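Local coordinates for tetratricopeptide TPR_2 repeat protein (Thermobaculum terrenum, PDB 5DJS), which joins tetratricopeptide repeats to a GT-B-type domain of glycosyl transferase family 41 and binds uridine-5'-diphosphate, at residues 179-182 / 183-187; 46-49 / 50-53; 231-235 / 236-240. The protein carries 1 engineered substitution. All blocks are in the same frame, centred on the assembly; numbering follows the deposited sequence.

How the interactions relate
All three contacts are local, between residues a turn or so apart. Interactions 1 and 2 lie within helices and are largely buried. Interaction 3 is only partly buried and sits where a helix ends. Interactions 1 and 3 belong to the same family 41 range, and their helices are connected to strands of one parallel sheet; their centres are about 21 Å apart. Interaction 2 belongs to a tetratricopeptide repeat, about 34 Å from interaction 1 between centres. The chemistry follows the place. A proline interrupts the bonding pattern in 179-187, four regular bonds run through 46-53, and weaker bonds close the helix in 231-240.

Interaction 1: residues 179-182 / 183-187; sequences YFLE and PVIEA
Leu-181 and Ile-185 meet one turn apart on helix 176-187. CD2 of Leu-181 lies 3.5 Å from CD1 of Ile-185, and the two chains cross at a slant. Leu-181 carries CG anti to its backbone N (chi1 -175°), beside the carbonyl carbon, which sends its branches forward along the helix to Ile-185. The backbone ties the same pair: Ile-185 N donates to Leu-181 O at 2.9 Å, nearly in line with the C=O bond. Next to it, Glu-186 N donates to Glu-182 O at 3.0 Å. Two residues before Ile-185, Pro-183 interrupts the pattern. Its N has no hydrogen to give to the turn before, and the helix is kinked there. Its ring lies beside the carbonyls of that turn, with CD 3.2 Å from Tyr-179 O and CG 3.3 Å from Phe-180 O. The extended chain of Glu-182 leads away to a salt bridge with Arg-210. The carboxylates of Glu-182 and Glu-186 stay apart, and Glu-186 binds Gln-501. Further out, Leu-207 and Leu-211 of helix 206-214 touch Glu-182, while Phe-504 and Leu-508 of helix 479-521 touch Val-184. At the other end Tyr-179 makes a cation-pi contact with Arg-400, and its side chain is about 4 Å from the bound uridine-5'-diphosphate. This is a proline-kinked helix in the beta-alpha-beta unit of strand 163-169, helix 176-187 and strand 193-199, part of the Rossmann-like sheet of a GT-B fold, beside its nucleotide pocket.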
# COMPACT_ATOMS: atom_id res chain seq x y z
N TYR A 179 -1.10 -7.05 8.63
CA TYR A 179 -0.95 -8.48 8.32
C TYR A 179 0.51 -8.93 8.43
O TYR A 179 0.78 -9.99 8.99
CB TYR A 179 -1.52 -8.84 6.93
CG TYR A 179 -3.04 -8.68 6.78
CD1 TYR A 179 -3.92 -9.03 7.82
CD2 TYR A 179 -3.59 -8.21 5.58
CE1 TYR A 179 -5.29 -8.89 7.68
CE2 TYR A 179 -4.97 -8.07 5.44
CZ TYR A 179 -5.81 -8.42 6.49
OH TYR A 179 -7.18 -8.28 6.36
N PHE A 180 1.42 -8.13 7.89
CA PHE A 180 2.86 -8.44 7.93
C PHE A 180 3.56 -8.02 9.24
O PHE A 180 4.64 -8.53 9.55
CB PHE A 180 3.59 -7.78 6.76
CG PHE A 180 3.27 -8.39 5.43
CD1 PHE A 180 3.66 -9.69 5.13
CD2 PHE A 180 2.60 -7.66 4.44
CE1 PHE A 180 3.38 -10.25 3.90
CE2 PHE A 180 2.32 -8.22 3.21
CZ PHE A 180 2.71 -9.51 2.93
N LEU A 181 2.98 -7.07 9.98
CA LEU A 181 3.57 -6.65 11.25
C LEU A 181 3.30 -7.65 12.36
O LEU A 181 4.18 -7.91 13.17
CB LEU A 181 3.07 -5.26 11.67
CG LEU A 181 3.72 -4.68 12.93
CD1 LEU A 181 5.20 -4.42 12.71
CD2 LEU A 181 3.00 -3.40 13.35
N GLU A 182 2.08 -8.20 12.40
CA GLU A 182 1.69 -9.19 13.43
C GLU A 182 2.74 -10.29 13.72
O GLU A 182 3.12 -10.47 14.87
CB GLU A 182 0.32 -9.81 13.11
CG GLU A 182 -0.11 -10.89 14.10
CD GLU A 182 -1.58 -11.25 14.02
OE1 GLU A 182 -2.11 -11.73 15.04
OE2 GLU A 182 -2.20 -11.07 12.95
N PRO A 183 3.19 -11.03 12.69
CA PRO A 183 4.24 -12.02 12.96
C PRO A 183 5.49 -11.42 13.58
O PRO A 183 6.04 -12.00 14.53
CB PRO A 183 4.56 -12.60 11.57
CG PRO A 183 3.98 -11.64 10.59
CD PRO A 183 2.79 -11.04 11.27
N VAL A 184 5.92 -10.27 13.05
CA VAL A 184 7.14 -9.60 13.52
C VAL A 184 7.04 -9.17 14.99
O VAL A 184 7.97 -9.39 15.76
CB VAL A 184 7.51 -8.39 12.62
CG1 VAL A 184 8.61 -7.53 13.22
CG2 VAL A 184 7.95 -8.90 11.25
N ILE A 185 5.91 -8.58 15.36
CA ILE A 185 5.66 -8.17 16.74
C ILE A 185 5.64 -9.37 17.69
O ILE A 185 6.24 -9.31 18.76
CB ILE A 185 4.35 -7.35 16.84
CG1 ILE A 185 4.63 -5.92 16.42
CG2 ILE A 185 3.80 -7.33 18.25
CD1 ILE A 185 3.40 -5.04 16.39
N GLU A 186 4.94 -10.44 17.30
CA GLU A 186 4.88 -11.66 18.13
C GLU A 186 6.27 -12.28 18.36
O GLU A 186 6.62 -12.59 19.48
CB GLU A 186 3.96 -12.72 17.51
CG GLU A 186 3.75 -13.95 18.40
CD GLU A 186 2.82 -14.99 17.80
OE1 GLU A 186 1.92 -15.46 18.53
OE2 GLU A 186 3.01 -15.35 16.62
N ALA A 187 7.06 -12.41 17.30
CA ALA A 187 8.33 -13.14 17.36
C ALA A 187 9.56 -12.32 17.79
O ALA A 187 10.66 -12.87 17.87
CB ALA A 187 8.61 -13.79 16.00

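Interaction 2: residues 46-49 / 50-53; sequences LHLL and GLLH
In the tetratricopeptide repeat of residues 43-76, His-47 and Leu-51 pack one turn apart on helix 43-56. Leu-51 CG sits over one face of the His-47 imidazole, and Leu-51 CD2 is 3.6 Å from His-47 CE1. His-47 holds CG anti to its backbone N (chi1 168°), which brings the ring alongside the next turn. The same ring also meets Tyr-79, with the planes about 30° apart. The other methyl of Leu-51, CD1, lies 3.9 Å from CD1 of Leu-48, so the two branches of Leu-51 serve two neighbours. Leu-48 also reaches Leu-52 loosely, its CG 4.3 Å from Leu-52 CD1. On another side of the helix Leu-49 and His-53 run side by side and point the same way. Leu-49 CD2 is 3.9 Å from CD2 of the His-53 ring. The edge of that ring also faces backbone oxygen, with Leu-49 O in the ring plane and 3.3 Å from His-53 CD2. Four backbone bonds link the turns in regular order, from Gly-50 N to Leu-46 O (2.9 Å) through to His-53 N to Leu-49 O (3.2 Å). Around them, Leu-46 and Leu-49 meet apolar side chains of helices 25-38 and 59-72, while the neighbours of Leu-48 and Leu-52 on helix 5-21, and of His-47 and Leu-51 on helix 77-89, are largely polar. The backbone therefore satisfies itself, and the rotation of the His-53 ring is probably limited by Asn-58 at ND1 and, weakly, by Glu-29 at NE2.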
# COMPACT_ATOMS: atom_id res chain seq x y z
N LEU A 46 -21.20 17.92 -0.10
CA LEU A 46 -20.89 17.18 -1.33
C LEU A 46 -19.47 16.62 -1.27
O LEU A 46 -19.27 15.42 -1.48
CB LEU A 46 -21.02 18.09 -2.56
CG LEU A 46 -22.30 18.11 -3.42
CD1 LEU A 46 -23.44 17.25 -2.92
CD2 LEU A 46 -22.77 19.54 -3.62
N HIS A 47 -18.51 17.49 -0.98
CA HIS A 47 -17.10 17.10 -0.83
C HIS A 47 -16.85 16.00 0.22
O HIS A 47 -16.11 15.05 -0.05
CB HIS A 47 -16.26 18.32 -0.47
CG HIS A 47 -14.87 17.97 -0.01
ND1 HIS A 47 -13.92 17.46 -0.87
CD2 HIS A 47 -14.28 18.06 1.20
CE1 HIS A 47 -12.80 17.26 -0.20
NE2 HIS A 47 -13.00 17.60 1.06
N LEU A 48 -17.44 16.14 1.41
CA LEU A 48 -17.23 15.19 2.49
C LEU A 48 -17.85 13.82 2.20
O LEU A 48 -17.21 12.78 2.44
CB LEU A 48 -17.77 15.75 3.82
CG LEU A 48 -17.54 14.94 5.10
CD1 LEU A 48 -16.10 14.45 5.25
CD2 LEU A 48 -17.94 15.77 6.31
N LEU A 49 -19.08 13.81 1.68
CA LEU A 49 -19.68 12.60 1.10
C LEU A 49 -18.82 11.99 -0.01
O LEU A 49 -18.76 10.77 -0.15
CB LEU A 49 -21.07 12.88 0.53
CG LEU A 49 -22.29 12.68 1.39
CD1 LEU A 49 -23.52 13.17 0.65
CD2 LEU A 49 -22.49 11.22 1.75
N GLY A 50 -18.20 12.85 -0.81
CA GLY A 50 -17.15 12.45 -1.74
C GLY A 50 -16.05 11.62 -1.11
O GLY A 50 -15.81 10.50 -1.57
N LEU A 51 -15.38 12.15 -0.08
CA LEU A 51 -14.29 11.43 0.63
C LEU A 51 -14.74 10.08 1.12
O LEU A 51 -14.08 9.07 0.86
CB LEU A 51 -13.81 12.15 1.89
CG LEU A 51 -13.37 13.59 1.93
CD1 LEU A 51 -12.73 13.89 3.28
CD2 LEU A 51 -12.39 13.83 0.82
N LEU A 52 -15.86 10.08 1.85
CA LEU A 52 -16.31 8.93 2.60
C LEU A 52 -16.59 7.76 1.69
O LEU A 52 -16.14 6.65 1.95
CB LEU A 52 -17.55 9.28 3.42
CG LEU A 52 -17.37 10.30 4.55
CD1 LEU A 52 -18.73 10.81 5.03
CD2 LEU A 52 -16.56 9.72 5.71
N HIS A 53 -17.33 8.02 0.62
CA HIS A 53 -17.59 7.02 -0.41
C HIS A 53 -16.32 6.61 -1.17
O HIS A 53 -16.21 5.46 -1.60
CB HIS A 53 -18.71 7.48 -1.35
CG HIS A 53 -20.07 7.35 -0.74
ND1 HIS A 53 -20.77 6.16 -0.76
CD2 HIS A 53 -20.83 8.22 -0.05
CE1 HIS A 53 -21.92 6.32 -0.13
NE2 HIS A 53 -21.98 7.56 0.32

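Interaction 3: residues 231-235 / 236-240; sequences ELVRR and DGIDI
Val-233 and Ile-238 make the apolar contact. Val-233 CG1 lies 3.7 Å from Ile-238 CB, and the two side chains cross at about a right angle. Backbone bonds join the same residues. Ile-238 N reaches back to Val-233 O at 3.3 Å, a weak but straight bond (172°). Gly-237 N is shared, weakly, between Val-233 O at 3.0 Å and Arg-234 O at 3.2 Å. One step earlier Asp-236 N gives the last bond of the series that is not weak, to Leu-232 O at 3.0 Å. Among the polar side chains, Asp-236 takes part through its carboxylate. Its CG lies beside its own backbone N (chi1 -71°), and its OD2 comes 3.6 Å from Leu-232 CD1. That oxygen is held elsewhere, by a salt bridge to Arg-219 and a hydrogen bond to Tyr-198, which fixes the carboxylate against strand 193-199. Gly-237 turns the chain with positive phi (79°). Together these features form a Schellman motif with its apolar pair across the cap. It ends helix 226-236 and leads into strand 240-243 of the parallel sheet, a helix-to-strand passage of a Rossmann-like domain.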
# COMPACT_ATOMS: atom_id res chain seq x y z
N GLU A 231 8.06 14.53 21.50
CA GLU A 231 8.39 14.54 22.92
C GLU A 231 7.92 13.23 23.60
O GLU A 231 8.54 12.78 24.56
CB GLU A 231 7.89 15.82 23.62
CG GLU A 231 6.40 15.87 23.96
CD GLU A 231 5.85 17.28 24.20
OE1 GLU A 231 6.53 18.28 23.88
OE2 GLU A 231 4.70 17.38 24.71
N LEU A 232 6.87 12.61 23.06
CA LEU A 232 6.45 11.25 23.49
C LEU A 232 7.46 10.15 23.11
O LEU A 232 7.75 9.28 23.92
CB LEU A 232 5.06 10.90 22.91
CG LEU A 232 4.51 9.47 23.12
CD1 LEU A 232 4.45 9.10 24.60
CD2 LEU A 232 3.14 9.34 22.48
N VAL A 233 7.97 10.19 21.89
CA VAL A 233 8.97 9.22 21.42
C VAL A 233 10.28 9.37 22.19
O VAL A 233 10.89 8.38 22.58
CB VAL A 233 9.22 9.33 19.90
CG1 VAL A 233 10.42 8.50 19.45
CG2 VAL A 233 7.98 8.90 19.12
N ARG A 234 10.71 10.62 22.38
CA ARG A 234 11.89 10.92 23.18
C ARG A 234 11.76 10.44 24.63
O ARG A 234 12.72 9.91 25.19
CB ARG A 234 12.19 12.42 23.17
CG ARG A 234 12.89 12.92 21.92
CD ARG A 234 13.47 14.30 22.13
NE ARG A 234 13.92 14.90 20.87
CZ ARG A 234 13.19 15.65 20.05
NH1 ARG A 234 11.91 15.95 20.31
NH2 ARG A 234 13.74 16.12 18.93
N ARG A 235 10.58 10.62 25.23
CA ARG A 235 10.36 10.23 26.63
C ARG A 235 10.29 8.71 26.81
O ARG A 235 10.76 8.18 27.83
CB ARG A 235 9.10 10.88 27.19
CG ARG A 235 9.25 11.31 28.64
CD ARG A 235 8.00 11.99 29.17
NE ARG A 235 7.03 11.00 29.64
CZ ARG A 235 6.05 10.44 28.91
NH1 ARG A 235 5.83 10.76 27.63
NH2 ARG A 235 5.26 9.53 29.49
N ASP A 236 9.69 8.02 25.83
CA ASP A 236 9.73 6.55 25.74
C ASP A 236 11.13 6.00 25.51
O ASP A 236 11.41 4.85 25.83
CB ASP A 236 8.82 6.05 24.61
CG ASP A 236 7.34 6.21 24.91
OD1 ASP A 236 6.94 6.23 26.09
OD2 ASP A 236 6.54 6.28 23.94
N GLY A 237 12.01 6.81 24.93
CA GLY A 237 13.41 6.47 24.77
C GLY A 237 13.64 5.54 23.60
O GLY A 237 14.49 4.64 23.70
N ILE A 238 12.94 5.78 22.49
CA ILE A 238 12.98 4.87 21.34
C ILE A 238 14.33 4.99 20.64
O ILE A 238 14.76 6.07 20.30
CB ILE A 238 11.84 5.15 20.32
CG1 ILE A 238 10.45 5.07 20.98
CG2 ILE A 238 11.90 4.19 19.14
CD1 ILE A 238 10.11 3.74 21.62
N ASP A 239 14.99 3.84 20.44
CA ASP A 239 16.30 3.79 19.77
C ASP A 239 16.17 3.66 18.26
O ASP A 239 16.97 4.22 17.51
CB ASP A 239 17.11 2.60 20.29
CG ASP A 239 17.34 2.69 21.79
OD1 ASP A 239 18.12 3.56 22.22
OD2 ASP A 239 16.72 1.90 22.52
N ILE A 240 15.18 2.87 17.83
CA ILE A 240 14.91 2.63 16.43
C ILE A 240 13.43 2.91 16.19
O ILE A 240 12.58 2.23 16.76
CB ILE A 240 15.26 1.18 16.04
CG1 ILE A 240 16.76 0.93 16.29
CG2 ILE A 240 14.92 0.92 14.58
CD1 ILE A 240 17.23 -0.48 16.06